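Local coordinates for PHOX (PDB 4A9V), which is an alkaline phosphatase that releases phosphate from monoesters with a complex iron-calcium cofactor held near the centre of a beta-propeller, at residues Q177-G182 / K271-A276; T191-F196 / H246-E251; D69-F74 / M85-E90; V286-D291 / I298-S303. All blocks are in the same frame, centred on the assembly; numbering follows the deposited sequence.

Interaction 1: residues Q177-G182 / K271-A276; sequences QNCANG and KHENAA. With CA (calcium ion), chain Q; FEO (mu-oxo-diiron), chain S.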
# COMPACT_ATOMS: atom_id res chain seq x y z
N GLN A 177 -5.17 1.57 9.30
CA GLN A 177 -4.20 2.26 8.45
C GLN A 177 -3.59 1.27 7.45
O GLN A 177 -2.44 1.38 7.03
CB GLN A 177 -3.16 3.03 9.26
CG GLN A 177 -3.74 4.21 10.02
CD GLN A 177 -4.03 5.46 9.18
OE1 GLN A 177 -4.63 6.42 9.69
NE2 GLN A 177 -3.46 5.54 8.00
N ASN A 178 -4.48 0.45 6.90
CA ASN A 178 -4.13 -0.57 5.92
C ASN A 178 -3.93 0.03 4.54
O ASN A 178 -4.87 0.52 3.92
CB ASN A 178 -5.24 -1.62 5.84
CG ASN A 178 -5.49 -2.26 7.17
OD1 ASN A 178 -6.06 -1.63 8.06
ND2 ASN A 178 -4.90 -3.43 7.37
N CYS A 179 -2.68 0.01 4.09
CA CYS A 179 -2.24 0.72 2.91
C CYS A 179 -2.36 -0.21 1.71
O CYS A 179 -3.42 -0.29 1.09
CB CYS A 179 -0.83 1.24 3.14
SG CYS A 179 -0.16 2.17 1.77
N ALA A 180 -1.33 -1.00 1.43
CA ALA A 180 -1.42 -1.91 0.30
C ALA A 180 -1.13 -3.36 0.72
O ALA A 180 -1.40 -3.75 1.88
CB ALA A 180 -0.56 -1.43 -0.87
N ASN A 181 -0.81 -4.20 -0.26
CA ASN A 181 -1.22 -5.59 -0.22
C ASN A 181 -0.14 -6.54 -0.72
O ASN A 181 0.79 -6.14 -1.42
CB ASN A 181 -2.48 -5.77 -1.09
CG ASN A 181 -2.24 -5.45 -2.55
OD1 ASN A 181 -1.76 -4.36 -2.89
ND2 ASN A 181 -2.49 -6.42 -3.42
N GLY A 182 -0.38 -7.82 -0.47
CA GLY A 182 0.28 -8.91 -1.18
C GLY A 182 -0.68 -10.07 -1.36
O GLY A 182 -1.66 -10.19 -0.64
N LYS A 271 6.41 1.21 8.64
CA LYS A 271 5.22 1.74 8.00
C LYS A 271 5.05 1.09 6.62
O LYS A 271 5.47 1.62 5.59
CB LYS A 271 5.27 3.27 7.97
CG LYS A 271 5.33 3.83 9.37
CD LYS A 271 5.24 5.34 9.46
CE LYS A 271 5.49 5.78 10.89
NZ LYS A 271 5.49 7.25 11.06
N HIS A 272 4.57 -0.15 6.66
CA HIS A 272 4.53 -1.01 5.48
C HIS A 272 3.61 -0.46 4.42
O HIS A 272 2.42 -0.25 4.69
CB HIS A 272 4.00 -2.38 5.87
CG HIS A 272 4.93 -3.20 6.71
ND1 HIS A 272 5.85 -4.02 6.17
CD2 HIS A 272 5.03 -3.35 8.08
CE1 HIS A 272 6.51 -4.66 7.14
NE2 HIS A 272 6.01 -4.26 8.31
N GLU A 273 4.09 -0.37 3.18
CA GLU A 273 3.24 -0.02 2.05
C GLU A 273 2.61 -1.28 1.45
O GLU A 273 1.41 -1.52 1.63
CB GLU A 273 4.02 0.75 0.99
CG GLU A 273 3.12 1.22 -0.15
CD GLU A 273 2.58 2.62 0.03
OE1 GLU A 273 3.12 3.35 0.90
OE2 GLU A 273 1.64 2.99 -0.72
N ASN A 274 3.39 -2.08 0.73
CA ASN A 274 2.88 -3.35 0.19
C ASN A 274 3.86 -4.49 0.45
O ASN A 274 4.87 -4.34 1.14
CB ASN A 274 2.44 -3.23 -1.29
CG ASN A 274 3.55 -3.55 -2.29
OD1 ASN A 274 4.72 -3.25 -2.06
ND2 ASN A 274 3.15 -4.02 -3.47
N ALA A 275 3.51 -5.66 -0.06
CA ALA A 275 4.26 -6.88 0.20
C ALA A 275 4.28 -7.69 -1.10
O ALA A 275 3.28 -8.25 -1.51
CB ALA A 275 3.61 -7.67 1.32
N ALA A 276 5.41 -7.62 -1.80
CA ALA A 276 5.52 -8.18 -3.15
C ALA A 276 6.10 -9.59 -3.08
O ALA A 276 7.23 -9.77 -2.65
CB ALA A 276 6.41 -7.30 -4.01
CA CA Q . 0.15 4.67 -1.26
FE1 FEO S . -0.77 4.49 2.28
FE2 FEO S . 2.51 5.21 1.36
O FEO S . 0.59 5.23 1.09
O HOH W 1 0.55 -4.99 -4.46
O HOH W 2 -2.03 4.72 0.55
O HOH W 3 -1.15 2.52 -1.22
O HOH W 4 -1.74 4.92 -2.86
O HOH W 5 -0.64 7.11 -0.65
O HOH W 6 -1.03 6.72 2.66
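The touching parts of Q177-G182 and K271-A276 run in nearly the same direction, 24° apart, at the centre of the beta-propeller beside the iron-calcium cofactor. Two backbone hydrogen bonds join them. A180 N gives to E273 O at 2.8 Å in the plane of that carbonyl, though bent at the hydrogen; A275 N gives a straighter bond to N181 O but arrives from above the carbonyl plane. Further along, G182 CA packs so closely on A275 O that a CB there would clash with this oxygen.

C179 and E273 both turn the first atom beyond CB anti to the backbone N. That sends C179 SG to FE1 at 2.5 Å. The E273 chain bends at chi2 (93°), and its carboxylate bridges two metals: OE1 binds FE2 at 2.0 Å, while OE2 binds the calcium at 2.3 Å and lies 3.2 Å from C179 SG. E194 bridges the two irons, and E387 and D479 share the calcium with E273. Beside the cofactor, A180 CB meets N274 CB. The amides of N181 and N274 have further partners in S72 and I389, and between them a water accepts from N274 ND2 at 2.9 Å and lies 2.9 Å from N181 OD1.

Interaction 2: residues T191-F196 / H246-E251; sequences TCEENF and HGWVVE. With FEO (mu-oxo-diiron), chain S.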
# COMPACT_ATOMS: atom_id res chain seq x y z
N THR A 191 -2.09 -7.83 4.21
CA THR A 191 -2.42 -6.43 4.34
C THR A 191 -1.38 -5.74 5.20
O THR A 191 -0.84 -6.32 6.14
CB THR A 191 -3.86 -6.22 4.88
OG1 THR A 191 -4.18 -4.83 4.80
CG2 THR A 191 -4.00 -6.68 6.32
N CYS A 192 -1.06 -4.50 4.85
CA CYS A 192 0.11 -3.81 5.38
C CYS A 192 -0.31 -2.59 6.19
O CYS A 192 -0.98 -1.70 5.67
CB CYS A 192 0.98 -3.37 4.21
SG CYS A 192 1.78 -4.75 3.38
N GLU A 193 0.10 -2.54 7.45
CA GLU A 193 -0.18 -1.41 8.33
C GLU A 193 0.90 -0.35 8.13
O GLU A 193 2.08 -0.61 8.37
CB GLU A 193 -0.20 -1.88 9.79
CG GLU A 193 -1.33 -2.86 10.05
CD GLU A 193 -1.24 -3.62 11.37
OE1 GLU A 193 -0.22 -3.54 12.10
OE2 GLU A 193 -2.23 -4.31 11.69
N GLU A 194 0.49 0.83 7.66
CA GLU A 194 1.43 1.88 7.26
C GLU A 194 1.47 3.00 8.33
O GLU A 194 2.23 2.89 9.28
CB GLU A 194 1.09 2.42 5.86
CG GLU A 194 2.08 3.47 5.35
CD GLU A 194 1.58 4.21 4.13
OE1 GLU A 194 0.35 4.37 3.99
OE2 GLU A 194 2.44 4.70 3.37
N ASN A 195 0.59 3.99 8.24
CA ASN A 195 0.67 5.16 9.13
C ASN A 195 -0.06 4.94 10.45
O ASN A 195 -0.81 5.80 10.95
CB ASN A 195 0.16 6.40 8.41
CG ASN A 195 1.11 6.85 7.33
OD1 ASN A 195 2.31 7.04 7.58
ND2 ASN A 195 0.63 6.92 6.10
N PHE A 196 0.24 3.81 11.07
CA PHE A 196 -0.43 3.41 12.30
C PHE A 196 -0.15 4.38 13.45
O PHE A 196 -0.99 4.59 14.31
CB PHE A 196 -0.05 1.98 12.70
CG PHE A 196 1.38 1.83 13.14
CD1 PHE A 196 2.40 1.64 12.22
CD2 PHE A 196 1.70 1.82 14.48
CE1 PHE A 196 3.71 1.51 12.64
CE2 PHE A 196 3.01 1.70 14.90
CZ PHE A 196 4.02 1.53 13.98
N HIS A 246 1.14 -2.82 16.34
CA HIS A 246 0.73 -2.36 15.02
C HIS A 246 1.96 -1.93 14.26
O HIS A 246 3.04 -1.75 14.84
CB HIS A 246 -0.27 -1.20 15.15
CG HIS A 246 -1.47 -1.55 15.97
ND1 HIS A 246 -2.51 -2.26 15.46
CD2 HIS A 246 -1.69 -1.45 17.34
CE1 HIS A 246 -3.36 -2.55 16.47
NE2 HIS A 246 -2.85 -2.07 17.61
N GLY A 247 1.82 -1.83 12.94
CA GLY A 247 2.97 -1.67 12.04
C GLY A 247 3.49 -2.98 11.48
O GLY A 247 4.68 -3.09 11.16
N TRP A 248 2.60 -3.95 11.29
CA TRP A 248 2.96 -5.29 10.83
C TRP A 248 2.26 -5.63 9.54
O TRP A 248 1.28 -4.97 9.15
CB TRP A 248 2.59 -6.31 11.90
CG TRP A 248 3.20 -6.03 13.25
CD1 TRP A 248 2.58 -5.44 14.35
CD2 TRP A 248 4.57 -6.31 13.69
NE1 TRP A 248 3.45 -5.35 15.41
CE2 TRP A 248 4.65 -5.88 15.07
CE3 TRP A 248 5.68 -6.89 13.09
CZ2 TRP A 248 5.80 -6.08 15.83
CZ3 TRP A 248 6.84 -7.04 13.85
CH2 TRP A 248 6.89 -6.66 15.19
N VAL A 249 2.76 -6.65 8.87
CA VAL A 249 2.05 -7.33 7.80
C VAL A 249 1.13 -8.37 8.43
O VAL A 249 1.54 -9.14 9.29
CB VAL A 249 3.05 -8.00 6.85
CG1 VAL A 249 2.31 -8.72 5.73
CG2 VAL A 249 4.00 -6.97 6.27
N VAL A 250 -0.12 -8.36 7.99
CA VAL A 250 -1.16 -9.21 8.55
C VAL A 250 -1.68 -10.15 7.47
O VAL A 250 -2.00 -9.72 6.36
CB VAL A 250 -2.32 -8.34 9.09
CG1 VAL A 250 -3.39 -9.22 9.72
CG2 VAL A 250 -1.80 -7.33 10.09
N GLU A 251 -1.72 -11.45 7.77
CA GLU A 251 -2.13 -12.47 6.82
C GLU A 251 -3.58 -12.89 7.09
O GLU A 251 -3.97 -13.19 8.23
CB GLU A 251 -1.20 -13.68 6.92
CG GLU A 251 -1.46 -14.72 5.85
CD GLU A 251 -0.42 -15.83 5.79
OE1 GLU A 251 0.43 -15.92 6.70
OE2 GLU A 251 -0.52 -16.68 4.87
FE1 FEO S . -0.77 4.49 2.28
FE2 FEO S . 2.51 5.21 1.36
O FEO S . 0.59 5.23 1.09
O HOH W 2 -2.03 4.72 0.55
O HOH W 6 -1.03 6.72 2.66
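Strands 189-193 and 249-252 are antiparallel neighbours in a propeller blade, their short segments here at 149° to each other, and the first of them leads straight to the diiron centre. The backbone bonds come in a ladder. T191 and V250 form a hydrogen-bonded pair, with T191 N giving to V250 O and V250 N returning a bond of 2.8 Å to T191 O; C192 and V249 are the non-hydrogen-bonded pair beyond, and E193 N then gives a longer bond to W248 O.

Polar side-chain bonding centres on E193. Its extended chain carries OE1 under two backbone amides: W248 N makes an almost straight bond of 3.0 Å from above the carboxylate plane, and G247 N a weak, bent one. OE2 is paired instead with K263 and T175.

Packing without polar bonds is of two sorts. T191 CG2 lies alongside V250 CB at 3.6 Å, both pointing the same way. F196 holds CG in the crowded position between N and the carbonyl carbon (chi1 68°), which lays one ring face on the H246-G247 peptide; G247 CA makes a CH-pi contact 3.7 Å from the ring centroid. G247 has a positive phi, and a CB on it would strike F196 CE1. An alanine in place of F196 removes the ring face on which the H246-G247 peptide lies, and would probably loosen the packing there.

Metal bonding falls to E194 next door, which extends to the cofactor, its OE1 on FE1 at 2.0 Å and its OE2 on FE2 at 2.1 Å.

Interaction 3: residues D69-F74 / M85-E90; sequences DGMSLF and MAINNE. With LI (lithium ion), chain D; FEO (mu-oxo-diiron), chain S.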
# COMPACT_ATOMS: atom_id res chain seq x y z
N ASP A 69 -7.92 1.03 -0.80
CA ASP A 69 -6.52 1.19 -1.13
C ASP A 69 -6.04 -0.11 -1.83
O ASP A 69 -6.66 -0.55 -2.80
CB ASP A 69 -5.74 1.56 0.14
CG ASP A 69 -4.46 2.32 -0.13
OD1 ASP A 69 -3.86 2.12 -1.21
OD2 ASP A 69 -4.04 3.11 0.76
N GLY A 70 -4.99 -0.75 -1.33
CA GLY A 70 -4.51 -1.96 -1.99
C GLY A 70 -5.54 -3.08 -1.97
O GLY A 70 -6.36 -3.17 -1.05
N MET A 71 -5.47 -3.96 -2.96
CA MET A 71 -6.43 -5.04 -3.10
C MET A 71 -5.88 -6.14 -3.98
O MET A 71 -5.08 -5.91 -4.89
CB MET A 71 -7.75 -4.53 -3.68
CG MET A 71 -7.61 -3.86 -5.03
SD MET A 71 -9.20 -3.18 -5.56
CE MET A 71 -8.72 -2.40 -7.09
N SER A 72 -6.38 -7.35 -3.74
CA SER A 72 -6.08 -8.50 -4.57
C SER A 72 -7.36 -9.23 -4.94
O SER A 72 -8.31 -9.29 -4.14
CB SER A 72 -5.15 -9.47 -3.85
OG SER A 72 -3.85 -8.94 -3.64
N LEU A 73 -7.32 -9.90 -6.09
CA LEU A 73 -8.38 -10.77 -6.54
C LEU A 73 -7.89 -12.22 -6.50
O LEU A 73 -6.78 -12.54 -6.95
CB LEU A 73 -8.81 -10.37 -7.96
CG LEU A 73 -9.94 -11.20 -8.57
CD1 LEU A 73 -10.78 -10.36 -9.52
CD2 LEU A 73 -9.43 -12.43 -9.29
N PHE A 74 -8.74 -13.09 -5.96
CA PHE A 74 -8.48 -14.52 -5.84
C PHE A 74 -9.48 -15.28 -6.69
O PHE A 74 -10.69 -15.22 -6.46
CB PHE A 74 -8.63 -14.96 -4.37
CG PHE A 74 -7.61 -14.35 -3.45
CD1 PHE A 74 -7.76 -13.07 -2.94
CD2 PHE A 74 -6.46 -15.07 -3.11
CE1 PHE A 74 -6.80 -12.51 -2.13
CE2 PHE A 74 -5.49 -14.50 -2.30
CZ PHE A 74 -5.66 -13.23 -1.81
N MET A 85 -12.41 -10.76 -3.70
CA MET A 85 -11.46 -9.66 -3.62
C MET A 85 -11.28 -9.28 -2.17
O MET A 85 -12.25 -9.21 -1.42
CB MET A 85 -11.98 -8.47 -4.42
CG MET A 85 -12.06 -8.77 -5.90
SD MET A 85 -12.66 -7.40 -6.92
CE MET A 85 -11.26 -6.28 -6.88
N ALA A 86 -10.03 -9.06 -1.77
CA ALA A 86 -9.73 -8.51 -0.46
C ALA A 86 -9.19 -7.11 -0.69
O ALA A 86 -8.24 -6.93 -1.46
CB ALA A 86 -8.69 -9.37 0.25
N ILE A 87 -9.83 -6.13 -0.07
CA ILE A 87 -9.60 -4.73 -0.37
C ILE A 87 -9.34 -3.98 0.94
O ILE A 87 -10.14 -4.01 1.87
CB ILE A 87 -10.82 -4.11 -1.08
CG1 ILE A 87 -11.13 -4.84 -2.39
CG2 ILE A 87 -10.59 -2.63 -1.31
CD1 ILE A 87 -12.59 -4.79 -2.79
N ASN A 88 -8.20 -3.31 1.00
CA ASN A 88 -7.84 -2.53 2.17
C ASN A 88 -8.70 -1.29 2.28
O ASN A 88 -9.03 -0.67 1.28
CB ASN A 88 -6.39 -2.08 2.07
CG ASN A 88 -5.40 -3.21 2.25
OD1 ASN A 88 -5.76 -4.35 2.57
ND2 ASN A 88 -4.14 -2.87 2.10
N ASN A 89 -8.89 -0.86 3.52
CA ASN A 89 -9.55 0.40 3.85
C ASN A 89 -8.62 1.18 4.76
O ASN A 89 -8.39 0.79 5.91
CB ASN A 89 -10.87 0.09 4.57
CG ASN A 89 -11.83 -0.67 3.68
OD1 ASN A 89 -12.21 -1.81 3.98
ND2 ASN A 89 -12.24 -0.05 2.58
N GLU A 90 -7.98 2.21 4.22
CA GLU A 90 -6.80 2.77 4.88
C GLU A 90 -7.13 3.73 6.02
O GLU A 90 -6.49 3.70 7.06
CB GLU A 90 -5.89 3.45 3.86
CG GLU A 90 -4.53 3.80 4.45
CD GLU A 90 -3.63 4.55 3.50
OE1 GLU A 90 -4.11 5.48 2.82
OE2 GLU A 90 -2.40 4.25 3.49
LI LI D . -2.23 3.69 -0.35
FE1 FEO S . -0.77 4.49 2.28
FE2 FEO S . 2.51 5.21 1.36
O FEO S . 0.59 5.23 1.09
O HOH W 2 -2.03 4.72 0.55
O HOH W 3 -1.15 2.52 -1.22
O HOH W 6 -1.03 6.72 2.66
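D69-F74 and M85-E90 form a beta hairpin, the first two strands of a four-stranded antiparallel propeller blade, running 172° apart. S72 and A86 exchange a pair of backbone hydrogen bonds, and N88 serves two neighbours, giving its N-H to G70 O and taking one from D69 N.

On one face M71, L73, M85 and I87 interlock. M71 starts in the crowded position and then runs straight, so it lies alongside I87, with its CB 3.6 Å from I87 CG1. M85 keeps straight as far as SD and bends only at chi3 (72°), which turns its methyl CE toward M71 SD at 3.9 Å. L73 crosses it obliquely, setting CD1 against M85 CG. F546, from strand 544-550, packs over M71, L73 and M85 together. On the other face A86 CB sits near the F74 ring, and Y189 touches both. N88 leans over G70, its CB 3.3 Å from G70 O, and its amide is gripped from beyond the hairpin, ND2 by C179 O and A180 O, OD1 by Y189 and T191.

At the inner end the packing turns ionic. D69 binds the lithium ion with both oxygens, OD2 at 2.2 Å, and OD1 also takes a hydrogen bond from T534 OG1; E90 puts OE2 on FE1 at 2.0 Å. The two carboxylate planes stand 85° apart, yet D69 OD2 lies 3.1 Å from E90 OE1, both acceptors. Such crowding of like charges would be costly alone, and the lithium on D69 and the iron on E90 probably offset it.

Interaction 4: residues V286-D291 / I298-S303; sequences VVYMGD and IYKFVS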
# COMPACT_ATOMS: atom_id res chain seq x y z
N VAL A 286 9.64 -15.23 -0.91
CA VAL A 286 10.31 -13.94 -0.79
C VAL A 286 9.24 -12.86 -0.77
O VAL A 286 8.29 -12.90 -1.54
CB VAL A 286 11.28 -13.72 -1.97
CG1 VAL A 286 11.95 -12.36 -1.89
CG2 VAL A 286 12.31 -14.84 -2.02
N VAL A 287 9.40 -11.92 0.16
CA VAL A 287 8.47 -10.79 0.27
C VAL A 287 9.27 -9.49 0.30
O VAL A 287 10.00 -9.23 1.26
CB VAL A 287 7.59 -10.88 1.53
CG1 VAL A 287 6.53 -9.80 1.50
CG2 VAL A 287 6.98 -12.27 1.68
N TYR A 288 9.19 -8.70 -0.77
CA TYR A 288 9.83 -7.37 -0.80
C TYR A 288 8.87 -6.33 -0.23
O TYR A 288 7.67 -6.35 -0.51
CB TYR A 288 10.21 -6.99 -2.24
CG TYR A 288 11.24 -7.87 -2.88
CD1 TYR A 288 12.59 -7.72 -2.59
CD2 TYR A 288 10.89 -8.80 -3.85
CE1 TYR A 288 13.55 -8.49 -3.22
CE2 TYR A 288 11.84 -9.58 -4.49
CZ TYR A 288 13.18 -9.40 -4.18
OH TYR A 288 14.15 -10.16 -4.81
N MET A 289 9.40 -5.41 0.58
CA MET A 289 8.58 -4.50 1.37
C MET A 289 9.21 -3.11 1.46
O MET A 289 10.34 -2.98 1.93
CB MET A 289 8.41 -5.04 2.79
CG MET A 289 7.62 -6.33 2.86
SD MET A 289 7.57 -7.03 4.52
CE MET A 289 9.25 -7.63 4.67
N GLY A 290 8.42 -2.08 1.22
CA GLY A 290 8.85 -0.70 1.43
C GLY A 290 8.32 -0.13 2.74
O GLY A 290 7.23 -0.50 3.19
N ASP A 291 9.09 0.78 3.33
CA ASP A 291 8.71 1.57 4.50
C ASP A 291 8.49 3.02 4.06
O ASP A 291 9.46 3.71 3.73
CB ASP A 291 9.85 1.50 5.53
CG ASP A 291 9.54 2.17 6.83
OD1 ASP A 291 8.38 2.61 7.05
OD2 ASP A 291 10.45 2.21 7.70
N ILE A 298 14.11 -0.01 2.25
CA ILE A 298 13.48 -1.13 1.54
C ILE A 298 13.99 -2.44 2.13
O ILE A 298 15.19 -2.61 2.36
CB ILE A 298 13.83 -1.06 0.03
CG1 ILE A 298 13.22 0.20 -0.58
CG2 ILE A 298 13.33 -2.31 -0.69
CD1 ILE A 298 13.76 0.54 -1.96
N TYR A 299 13.05 -3.36 2.37
CA TYR A 299 13.30 -4.62 3.08
C TYR A 299 12.94 -5.83 2.21
O TYR A 299 12.22 -5.72 1.21
CB TYR A 299 12.48 -4.67 4.38
CG TYR A 299 12.82 -3.59 5.38
CD1 TYR A 299 12.31 -2.30 5.25
CD2 TYR A 299 13.57 -3.88 6.51
CE1 TYR A 299 12.58 -1.32 6.19
CE2 TYR A 299 13.82 -2.91 7.47
CZ TYR A 299 13.34 -1.64 7.30
OH TYR A 299 13.61 -0.71 8.27
N LYS A 300 13.40 -7.00 2.63
CA LYS A 300 13.16 -8.26 1.93
C LYS A 300 13.14 -9.38 2.96
O LYS A 300 14.10 -9.56 3.70
CB LYS A 300 14.29 -8.50 0.92
CG LYS A 300 14.26 -9.83 0.20
CD LYS A 300 15.60 -10.05 -0.48
CE LYS A 300 15.66 -11.31 -1.32
NZ LYS A 300 17.04 -11.50 -1.87
N PHE A 301 12.06 -10.15 2.98
CA PHE A 301 11.97 -11.33 3.83
C PHE A 301 12.09 -12.57 2.96
O PHE A 301 11.49 -12.65 1.90
CB PHE A 301 10.63 -11.35 4.56
CG PHE A 301 10.41 -12.59 5.39
CD1 PHE A 301 10.99 -12.71 6.65
CD2 PHE A 301 9.65 -13.64 4.90
CE1 PHE A 301 10.82 -13.87 7.38
CE2 PHE A 301 9.45 -14.77 5.66
CZ PHE A 301 10.03 -14.89 6.90
N VAL A 302 12.87 -13.54 3.43
CA VAL A 302 12.98 -14.83 2.76
C VAL A 302 12.65 -15.94 3.75
O VAL A 302 13.24 -16.01 4.82
CB VAL A 302 14.40 -15.06 2.19
CG1 VAL A 302 14.45 -16.39 1.45
CG2 VAL A 302 14.82 -13.90 1.30
N SER A 303 11.67 -16.77 3.42
CA SER A 303 11.22 -17.79 4.36
C SER A 303 12.28 -18.86 4.58
O SER A 303 13.12 -19.13 3.72
CB SER A 303 9.90 -18.43 3.90
OG SER A 303 10.05 -19.20 2.73
O HOH W 7 16.95 -9.93 -4.36
O HOH W 8 12.99 1.80 7.34
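V286-D291 and I298-S303 pair as an antiparallel beta hairpin in a propeller blade. Two hydrogen-bonded pairs satisfy the facing backbone: V287 and F301 exchange N-H and C=O in both directions, as do M289 and Y299. Of these four bonds Y299 N to M289 O, at 2.8 Å, runs nearly along the C=O axis, whereas M289 N meets Y299 O from above the carbonyl plane.

On the face of V286, Y288 and K300, the extended lysine lies beside the tyrosine, its CG 3.7 Å from Y288 CE1. Both polar tips reach one water, which accepts from K300 NZ at 2.9 Å and lies 2.8 Å from Y288 OH. H439 serves them as well, through ND1 for the hydroxyl and its backbone O for the ammonium, while W345 makes a cation-pi contact with K300. A leucine in place of Y288 removes the hydroxyl that meets this water and H439, and would probably leave K300 less firmly packed.

On the opposite face M289 bends at chi3 to bring CE to F301 CB, 4.0 Å away. Beyond it, a second water donates to D291 OD2 at 2.6 Å and accepts from Y299 OH at 2.7 Å. D291 OD2 also forms a salt bridge with R372, and OD1 takes the N-H of K271.

In the sheet the hairpin lies between strands 276-279 and 322-329; strand 386-391 packs on Y288, and helix 371-377 packs on Y299.

In the fold
All four contacts are buried, but they differ in what fills the core. Interactions 1, 2 and 3 converge on the diiron group, each supplying at least one ligand residue, so metal bonds and crowded carboxylates dominate their inner ends. Interaction 4, its centre about 14 Å from the centre of the chain, relies on hairpin bonding, apolar packing and water-linked polar tips. Interactions 1 and 2 share a sheet, where C179 N reaches C192 O; the amide of N88 ties interaction 3 to both. Interaction 4 meets interaction 1 through A276 N to Y288 O, but does not touch interaction 3. Regular strand pairing marks interactions 2 to 4, whereas interaction 1 joins a strand to a loop.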